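Local coordinates for galactitol-1-phosphate 5-dehydrogenase (Escherichia coli, PDB 4UEJ), which catalyses the zinc-dependent, NAD+-linked oxidation of galactitol 1-phosphate to D-tagatose 6-phosphate, at the interface of chains A and B. Coordinates in Å, arbitrary orientation; residue numbers count along the deposited sequence, not the author numbering. Chains: chain A/B, Galactitol-1-phosphate 5-dehydrogenase.

The four contacts belong to one two-fold symmetric homodimer interface. Contact 1 pairs strand 266-268 with its own copy, so the symmetry axis passes through it. Contact 3 lies about 11 Å from contact 1, between the centres of their C-alpha atoms, and shares A:Leu266. Contact 2 lies a further step out, with C-alpha centres about 12 Å from contact 3, and shares B:Leu277 of helix 270-278. Contact 4, about 24 Å from contact 2 between C-alpha centres, repeats part of contact 2 with the chains exchanged. A central strand pair is thus flanked by apolar packing and then by polar and aromatic contacts.

Contact 1: the interface of chains A and B. Residues chain A 265-268; chain B 265-268.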
# COMPACT_ATOMS: atom_id res chain seq x y z
N ASP A 265 -14.55 8.64 6.24
CA ASP A 265 -13.13 8.89 6.38
C ASP A 265 -12.42 7.77 7.11
O ASP A 265 -13.02 7.05 7.92
CB ASP A 265 -12.88 10.21 7.12
CG ASP A 265 -13.30 11.43 6.33
OD1 ASP A 265 -13.82 11.26 5.21
OD2 ASP A 265 -13.09 12.56 6.83
N LEU A 266 -11.13 7.64 6.86
CA LEU A 266 -10.31 6.67 7.56
C LEU A 266 -9.38 7.41 8.50
O LEU A 266 -8.54 8.17 8.05
CB LEU A 266 -9.51 5.83 6.56
CG LEU A 266 -8.55 4.79 7.14
CD1 LEU A 266 -9.32 3.74 7.95
CD2 LEU A 266 -7.75 4.13 6.03
N HIS A 267 -9.54 7.19 9.81
CA HIS A 267 -8.59 7.74 10.77
C HIS A 267 -7.70 6.61 11.27
O HIS A 267 -8.18 5.67 11.90
CB HIS A 267 -9.31 8.42 11.95
CG HIS A 267 -8.38 9.03 12.95
ND1 HIS A 267 -8.34 10.39 13.20
CD2 HIS A 267 -7.46 8.48 13.77
CE1 HIS A 267 -7.43 10.64 14.12
NE2 HIS A 267 -6.88 9.50 14.49
N LEU A 268 -6.41 6.68 10.97
CA LEU A 268 -5.49 5.69 11.51
C LEU A 268 -4.65 6.34 12.59
O LEU A 268 -4.10 7.42 12.38
CB LEU A 268 -4.59 5.11 10.42
CG LEU A 268 -5.23 4.30 9.28
CD1 LEU A 268 -4.14 3.75 8.38
CD2 LEU A 268 -6.09 3.18 9.83
N ASP B 265 -1.47 11.20 14.22
CA ASP B 265 -2.44 10.34 13.54
C ASP B 265 -2.66 10.80 12.09
O ASP B 265 -2.38 11.95 11.74
CB ASP B 265 -3.78 10.32 14.28
CG ASP B 265 -3.70 9.55 15.60
OD1 ASP B 265 -2.59 9.09 15.97
OD2 ASP B 265 -4.76 9.39 16.25
N LEU B 266 -3.13 9.88 11.25
CA LEU B 266 -3.42 10.16 9.84
C LEU B 266 -4.91 10.09 9.57
O LEU B 266 -5.52 9.05 9.71
CB LEU B 266 -2.70 9.17 8.93
CG LEU B 266 -3.02 9.31 7.44
CD1 LEU B 266 -2.48 10.64 6.90
CD2 LEU B 266 -2.45 8.13 6.66
N HIS B 267 -5.49 11.21 9.16
CA HIS B 267 -6.91 11.25 8.86
C HIS B 267 -7.05 11.42 7.35
O HIS B 267 -6.79 12.49 6.82
CB HIS B 267 -7.60 12.38 9.62
CG HIS B 267 -9.10 12.35 9.55
ND1 HIS B 267 -9.89 12.12 10.65
CD2 HIS B 267 -9.94 12.53 8.51
CE1 HIS B 267 -11.16 12.15 10.30
NE2 HIS B 267 -11.22 12.40 9.00
N LEU B 268 -7.40 10.34 6.66
CA LEU B 268 -7.59 10.41 5.22
C LEU B 268 -9.06 10.52 4.90
O LEU B 268 -9.86 9.79 5.46
CB LEU B 268 -6.99 9.19 4.53
CG LEU B 268 -5.47 9.05 4.54
CD1 LEU B 268 -5.10 7.82 3.74
CD2 LEU B 268 -4.77 10.30 4.00
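A:His267 and B:His267 meet edge to face, their planes 87° apart and their ring centroids separated by 5.5 Å. The two ND1 atoms are the parts of the rings that approach, A:His267 ND1 lying 3.4 Å from B:His267 ND1. At the rim of each ring, in its plane, sits a carboxylate oxygen of the other chain; over one face of the A:His267 ring, towards its rim, stands B:Leu266 O. The A:His267 NE2 donates to B:Asp265 OD2 at 2.8 Å, nearly straight at 171°, and B:His267 NE2 donates to A:Asp265 OD2 at 2.9 Å. In both pairs the oxygen is approached on its anti side and the carboxylate stands almost perpendicular to the imidazole. Each histidine has CG anti to its backbone N (chi1 -178° in A:His267), which carries the ring across to the partner's aspartate. An in-plane bond at NE2 should hold the ring's rotation. The backbones pair as an antiparallel ladder. A:Leu268 N donates to B:Leu266 O at 2.8 Å, and A:Leu266 N to B:Leu268 O at 2.9 Å, with matching bonds in the reverse sense. Strand 266-268 thereby joins the two subunits into a continuous sheet across the dimer axis.

Contact 2: the interface of chains A and B. Residues chain A 99, 101-102, 151, 155, 286-287; chain B 253, 277-280.
A:His151 and B:Glu280 reach tip to tip, ring and carboxylate nearly coplanar, in a polar and aromatic rim of the homodimer interface where chain B docks on helix 143-155 of chain A. The imidazole NE2 of A:His151 donates to B:Glu280 OE2 at 2.7 Å, on the syn lone pair. The same oxygen accepts from the backbone A:Trp287 N at 2.8 Å, on the anti side, although A:Trp287 O, another acceptor, is 3.1 Å from B:Glu280 OE2. The carboxamide of A:Gln102, bent at chi2 (78°), turns its NE2 to B:Arg278 O at 2.9 Å, almost straight at 172°. Its OE1 receives a weak bond from B:His253 NE2. That imidazole stacks on the A:Phe99 ring, centroids 4.0 Å apart, with CD2 of the histidine over the middle of the phenyl face. B:Arg278 is poorly ordered; as modelled, its CG lies over the A:Trp287 indole, 3.8 Å from the six-membered centroid, and its guanidinium over CZ2. In the second shell, B:Glu280 CB packs on the face of B:His253 opposite the phenyl ring, and A:Leu155 CG covers part of one face of A:His151. A water links the chains, 2.6 Å from A:Ser101 O and 3.0 Å from B:Arg278 O, the carbonyl that also accepts from A:Gln102.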
# COMPACT_ATOMS: atom_id res chain seq x y z
N PHE A 99 -4.16 -0.04 -18.66
CA PHE A 99 -4.71 0.51 -17.43
C PHE A 99 -6.14 1.01 -17.66
O PHE A 99 -6.40 2.20 -17.57
CB PHE A 99 -3.83 1.66 -16.94
CG PHE A 99 -2.41 1.27 -16.63
CD1 PHE A 99 -2.08 -0.06 -16.39
CD2 PHE A 99 -1.42 2.22 -16.58
CE1 PHE A 99 -0.78 -0.43 -16.10
CE2 PHE A 99 -0.11 1.87 -16.28
CZ PHE A 99 0.21 0.54 -16.05
N SER A 101 -8.99 0.71 -16.13
CA SER A 101 -9.74 1.25 -15.01
C SER A 101 -9.23 2.63 -14.61
O SER A 101 -9.84 3.29 -13.75
CB SER A 101 -9.68 0.27 -13.84
OG SER A 101 -10.22 -0.97 -14.27
N GLN A 102 -8.15 3.08 -15.23
CA GLN A 102 -7.68 4.45 -15.05
C GLN A 102 -7.97 5.32 -16.27
O GLN A 102 -7.48 6.45 -16.37
CB GLN A 102 -6.18 4.48 -14.74
CG GLN A 102 -5.83 4.00 -13.32
CD GLN A 102 -5.86 2.49 -13.20
OE1 GLN A 102 -5.31 1.78 -14.04
NE2 GLN A 102 -6.52 1.99 -12.16
N HIS A 151 -9.30 -10.04 -9.95
CA HIS A 151 -8.46 -8.90 -10.32
C HIS A 151 -7.51 -8.55 -9.17
O HIS A 151 -6.33 -8.28 -9.40
CB HIS A 151 -9.30 -7.68 -10.67
CG HIS A 151 -8.48 -6.51 -11.13
ND1 HIS A 151 -7.73 -6.55 -12.29
CD2 HIS A 151 -8.25 -5.30 -10.57
CE1 HIS A 151 -7.09 -5.40 -12.43
NE2 HIS A 151 -7.40 -4.62 -11.40
N LEU A 155 -3.40 -8.63 -9.19
CA LEU A 155 -2.52 -7.52 -8.80
C LEU A 155 -1.51 -7.96 -7.75
O LEU A 155 -0.43 -7.41 -7.68
CB LEU A 155 -3.32 -6.34 -8.27
CG LEU A 155 -4.17 -5.61 -9.31
CD1 LEU A 155 -4.96 -4.51 -8.62
CD2 LEU A 155 -3.31 -5.04 -10.42
N SER A 286 -6.99 -1.87 -5.63
CA SER A 286 -7.57 -2.63 -6.72
C SER A 286 -8.79 -1.87 -7.20
O SER A 286 -9.57 -1.36 -6.40
CB SER A 286 -7.94 -4.06 -6.27
OG SER A 286 -8.31 -4.85 -7.40
N TRP A 287 -8.94 -1.75 -8.51
CA TRP A 287 -10.05 -0.98 -9.02
C TRP A 287 -10.62 -1.70 -10.18
O TRP A 287 -9.92 -2.02 -11.15
CB TRP A 287 -9.64 0.44 -9.41
CG TRP A 287 -10.82 1.32 -9.72
CD1 TRP A 287 -11.07 1.98 -10.90
CD2 TRP A 287 -11.92 1.62 -8.86
NE1 TRP A 287 -12.25 2.68 -10.81
CE2 TRP A 287 -12.80 2.47 -9.56
CE3 TRP A 287 -12.24 1.27 -7.54
CZ2 TRP A 287 -13.97 2.97 -9.00
CZ3 TRP A 287 -13.41 1.75 -6.99
CH2 TRP A 287 -14.26 2.60 -7.72
N HIS B 253 -0.95 3.60 -11.21
CA HIS B 253 -0.12 2.50 -10.73
C HIS B 253 1.21 2.93 -10.11
O HIS B 253 2.16 2.16 -10.09
CB HIS B 253 0.14 1.51 -11.87
CG HIS B 253 -1.09 0.77 -12.28
ND1 HIS B 253 -1.37 -0.51 -11.85
CD2 HIS B 253 -2.15 1.14 -13.04
CE1 HIS B 253 -2.52 -0.90 -12.35
NE2 HIS B 253 -3.02 0.08 -13.08
N LEU B 277 -7.28 3.14 -4.36
CA LEU B 277 -7.91 2.10 -5.16
C LEU B 277 -8.01 2.52 -6.61
O LEU B 277 -7.58 1.78 -7.50
CB LEU B 277 -9.32 1.75 -4.63
CG LEU B 277 -9.34 0.88 -3.37
CD1 LEU B 277 -8.81 1.65 -2.16
CD2 LEU B 277 -10.75 0.36 -3.10
N ARG B 278 -8.56 3.70 -6.87
CA ARG B 278 -8.82 4.10 -8.25
C ARG B 278 -7.56 4.23 -9.11
O ARG B 278 -7.58 3.91 -10.30
CB ARG B 278 -9.61 5.40 -8.27
CG ARG B 278 -11.05 5.23 -7.84
CD ARG B 278 -11.66 6.56 -7.42
NE ARG B 278 -12.97 6.78 -8.01
CZ ARG B 278 -14.11 6.30 -7.52
NH1 ARG B 278 -14.11 5.55 -6.42
NH2 ARG B 278 -15.25 6.56 -8.13
N LYS B 279 -6.46 4.71 -8.52
CA LYS B 279 -5.19 4.79 -9.23
C LYS B 279 -4.44 3.47 -9.20
O LYS B 279 -3.40 3.32 -9.85
CB LYS B 279 -4.30 5.88 -8.63
CG LYS B 279 -4.91 7.25 -8.68
CD LYS B 279 -3.99 8.25 -8.02
CE LYS B 279 -4.58 9.66 -8.11
NZ LYS B 279 -3.66 10.66 -7.48
N GLU B 280 -4.99 2.50 -8.48
CA GLU B 280 -4.33 1.21 -8.24
C GLU B 280 -2.86 1.43 -7.82
O GLU B 280 -1.92 0.87 -8.38
CB GLU B 280 -4.46 0.30 -9.46
CG GLU B 280 -5.94 -0.14 -9.64
CD GLU B 280 -6.15 -1.22 -10.68
OE1 GLU B 280 -5.56 -1.15 -11.77
OE2 GLU B 280 -6.92 -2.17 -10.41
O HOH W 1 -9.83 5.09 -11.88

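Contact 3: the interface of chains A and B. Residues chain A 243, 258, 260-262, 266; chain B 273, 276-277.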
# COMPACT_ATOMS: atom_id res chain seq x y z
N VAL A 243 -10.50 -1.83 7.23
CA VAL A 243 -9.18 -1.42 6.74
C VAL A 243 -8.19 -1.38 7.90
O VAL A 243 -7.09 -1.92 7.81
CB VAL A 243 -9.19 -0.04 6.04
CG1 VAL A 243 -7.78 0.32 5.57
CG2 VAL A 243 -10.16 -0.03 4.89
N LEU A 258 -6.91 -3.84 -1.40
CA LEU A 258 -8.07 -3.04 -1.02
C LEU A 258 -9.06 -3.09 -2.17
O LEU A 258 -8.78 -2.59 -3.24
CB LEU A 258 -7.67 -1.60 -0.73
CG LEU A 258 -6.64 -1.38 0.39
CD1 LEU A 258 -6.27 0.09 0.48
CD2 LEU A 258 -7.16 -1.88 1.72
N GLY A 260 -12.69 -2.82 -1.34
CA GLY A 260 -13.86 -2.08 -0.89
C GLY A 260 -13.64 -0.59 -0.82
O GLY A 260 -12.69 -0.12 -0.20
N THR A 261 -14.54 0.17 -1.43
CA THR A 261 -14.44 1.62 -1.43
C THR A 261 -15.11 2.23 -0.19
O THR A 261 -16.22 1.85 0.18
CB THR A 261 -15.05 2.22 -2.72
OG1 THR A 261 -15.21 3.63 -2.58
CG2 THR A 261 -16.39 1.58 -3.01
N LEU A 262 -14.43 3.17 0.46
CA LEU A 262 -14.92 3.75 1.70
C LEU A 262 -15.90 4.89 1.46
O LEU A 262 -15.75 5.65 0.51
CB LEU A 262 -13.76 4.25 2.56
CG LEU A 262 -13.23 3.37 3.70
CD1 LEU A 262 -13.16 1.90 3.32
CD2 LEU A 262 -11.86 3.89 4.12
N LEU A 266 -11.13 7.64 6.86
CA LEU A 266 -10.31 6.67 7.56
C LEU A 266 -9.38 7.41 8.50
O LEU A 266 -8.54 8.17 8.05
CB LEU A 266 -9.51 5.83 6.56
CG LEU A 266 -8.55 4.79 7.14
CD1 LEU A 266 -9.32 3.74 7.95
CD2 LEU A 266 -7.75 4.13 6.03
N PHE B 273 -8.59 8.26 0.29
CA PHE B 273 -8.50 6.82 0.37
C PHE B 273 -8.93 6.18 -0.95
O PHE B 273 -8.28 5.27 -1.45
CB PHE B 273 -9.36 6.26 1.50
CG PHE B 273 -9.35 4.76 1.57
CD1 PHE B 273 -8.37 4.09 2.29
CD2 PHE B 273 -10.30 4.01 0.88
CE1 PHE B 273 -8.36 2.70 2.35
CE2 PHE B 273 -10.28 2.62 0.92
CZ PHE B 273 -9.31 1.97 1.66
N ILE B 276 -6.35 5.69 -3.66
CA ILE B 276 -5.45 4.55 -3.58
C ILE B 276 -5.98 3.39 -4.45
O ILE B 276 -5.22 2.75 -5.18
CB ILE B 276 -5.28 4.06 -2.12
CG1 ILE B 276 -4.76 5.19 -1.24
CG2 ILE B 276 -4.42 2.82 -2.09
CD1 ILE B 276 -4.69 4.85 0.24
N LEU B 277 -7.28 3.14 -4.36
CA LEU B 277 -7.91 2.10 -5.16
C LEU B 277 -8.01 2.52 -6.61
O LEU B 277 -7.58 1.78 -7.50
CB LEU B 277 -9.32 1.75 -4.63
CG LEU B 277 -9.34 0.88 -3.37
CD1 LEU B 277 -8.81 1.65 -2.16
CD2 LEU B 277 -10.75 0.36 -3.10
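B:Phe273 presses one face of its ring on A:Leu262, whose CD2 methyl stands over the ring, 3.6 Å from the centroid. From CB, the B:Phe273 side chain leaves helix 270-278 with CG anti to the backbone N (chi1 177°), which sends the ring away from its own helix into chain A. CG and CD2 are the ring atoms nearest that methyl. On the other side of the ring's long axis, CD1 meets A:Leu266 CD2 at 3.8 Å. Further out, CE1 reaches A:Leu258 CD1, also 3.8 Å away, while at CE2 the carbonyl A:Gly260 O lies at the rim, in the ring plane. The tip, CZ, touches A:Val243 CG2 at 3.9 Å, the two side chains meeting head on. An alanine here would probably leave the A:Leu262 methyl without the face it rests on and open a gap between A:Val243, A:Leu258 and A:Leu266. One helical turn on, B:Leu277 extends the apolar patch, its CD1 packing 3.7 Å from A:Leu258 CB. No polar pair crosses this patch, so packing alone carries it. In the fold, helix 270-278 of chain B lies against strands 255-258 and 266-268, the loop between them and helix 240-249 of chain A, in the NAD-binding Rossmann domain of this zinc-containing alcohol dehydrogenase.

Contact 4: the interface of chains A and B. Residues chain A 229, 252-253, 279-280; chain B 99, 102.
A:His253 packs on B:Phe99 and B:Gln102, which belong to the structural-zinc lobe of this zinc-containing alcohol dehydrogenase family member; B:Gln102 directly precedes B:Cys103, one of the four cysteines holding that zinc ion. The aromatic interaction is a stack. The imidazole and phenyl planes are 16° apart and their centroids 4.1 Å, with A:His253 CD2 over the middle of the B:Phe99 ring. The opposite face of the imidazole rests on A:Glu280 CB, 3.7 Å above its plane, so the histidine is held between the partner's phenyl and its own chain. Among polar interactions, A:His253 NE2 donates to B:Gln102 OE1 at 3.0 Å, bent to 138° at the hydrogen. The oxygen lies close to the imidazole plane, but the donor stands above the carboxamide plane, off the lone pairs, and the two flat groups are nearly perpendicular. The bend at chi2 of B:Gln102 (73°) brings OE1 there, while its NE2 packs 3.4 Å from A:Glu280 CG. Apolar packing completes the set: A:Phe229 CE1 touches B:Phe99 CD2 at 4.1 Å, and A:Pro252 CB meets B:Gln102 CG at the same distance. An alanine in place of B:Phe99 would probably remove the ring stacked on one face of A:His253, leave A:Phe229 without its neighbour and let the imidazole turn more freely.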
# COMPACT_ATOMS: atom_id res chain seq x y z
N PHE A 229 2.91 -15.72 7.87
CA PHE A 229 3.76 -15.42 6.71
C PHE A 229 3.02 -15.61 5.38
O PHE A 229 2.05 -16.36 5.30
CB PHE A 229 5.01 -16.30 6.75
CG PHE A 229 5.93 -16.00 7.90
CD1 PHE A 229 6.75 -14.88 7.87
CD2 PHE A 229 5.96 -16.82 9.02
CE1 PHE A 229 7.60 -14.60 8.94
CE2 PHE A 229 6.81 -16.54 10.09
CZ PHE A 229 7.63 -15.43 10.04
N PRO A 252 4.00 -10.41 8.92
CA PRO A 252 5.16 -9.74 8.31
C PRO A 252 5.11 -9.79 6.78
O PRO A 252 4.84 -10.84 6.19
CB PRO A 252 6.36 -10.52 8.86
CG PRO A 252 5.80 -11.78 9.43
CD PRO A 252 4.39 -11.49 9.84
N HIS A 253 5.34 -8.64 6.17
CA HIS A 253 5.31 -8.46 4.72
C HIS A 253 4.02 -8.94 4.05
O HIS A 253 4.05 -9.33 2.88
CB HIS A 253 6.51 -9.17 4.08
CG HIS A 253 7.83 -8.55 4.43
ND1 HIS A 253 8.62 -7.92 3.49
CD2 HIS A 253 8.48 -8.44 5.61
CE1 HIS A 253 9.71 -7.47 4.08
NE2 HIS A 253 9.65 -7.77 5.36
N LYS A 279 5.72 -3.62 9.69
CA LYS A 279 5.49 -4.94 9.12
C LYS A 279 5.92 -5.01 7.66
O LYS A 279 5.90 -6.08 7.06
CB LYS A 279 4.01 -5.33 9.23
CG LYS A 279 3.48 -5.31 10.65
CD LYS A 279 1.99 -5.64 10.65
CE LYS A 279 1.43 -5.60 12.06
NZ LYS A 279 0.03 -6.13 12.11
N GLU A 280 6.31 -3.86 7.11
CA GLU A 280 6.62 -3.75 5.69
C GLU A 280 5.52 -4.36 4.82
O GLU A 280 5.77 -5.19 3.96
CB GLU A 280 7.99 -4.36 5.39
CG GLU A 280 9.12 -3.46 5.95
CD GLU A 280 10.53 -3.85 5.52
OE1 GLU A 280 10.83 -5.05 5.34
OE2 GLU A 280 11.36 -2.94 5.35
N PHE B 99 13.87 -11.32 7.37
CA PHE B 99 13.03 -10.19 7.76
C PHE B 99 13.53 -9.57 9.06
O PHE B 99 12.81 -9.55 10.06
CB PHE B 99 11.57 -10.63 7.93
CG PHE B 99 10.94 -11.18 6.69
CD1 PHE B 99 11.46 -10.89 5.44
CD2 PHE B 99 9.80 -11.97 6.77
CE1 PHE B 99 10.86 -11.40 4.30
CE2 PHE B 99 9.20 -12.47 5.64
CZ PHE B 99 9.74 -12.20 4.40
N GLN B 102 11.60 -7.13 11.22
CA GLN B 102 10.40 -7.65 11.85
C GLN B 102 10.76 -8.62 12.97
O GLN B 102 9.89 -9.32 13.49
CB GLN B 102 9.48 -8.32 10.82
CG GLN B 102 8.76 -7.32 9.91
CD GLN B 102 9.67 -6.69 8.88
OE1 GLN B 102 10.48 -7.38 8.25
NE2 GLN B 102 9.56 -5.37 8.71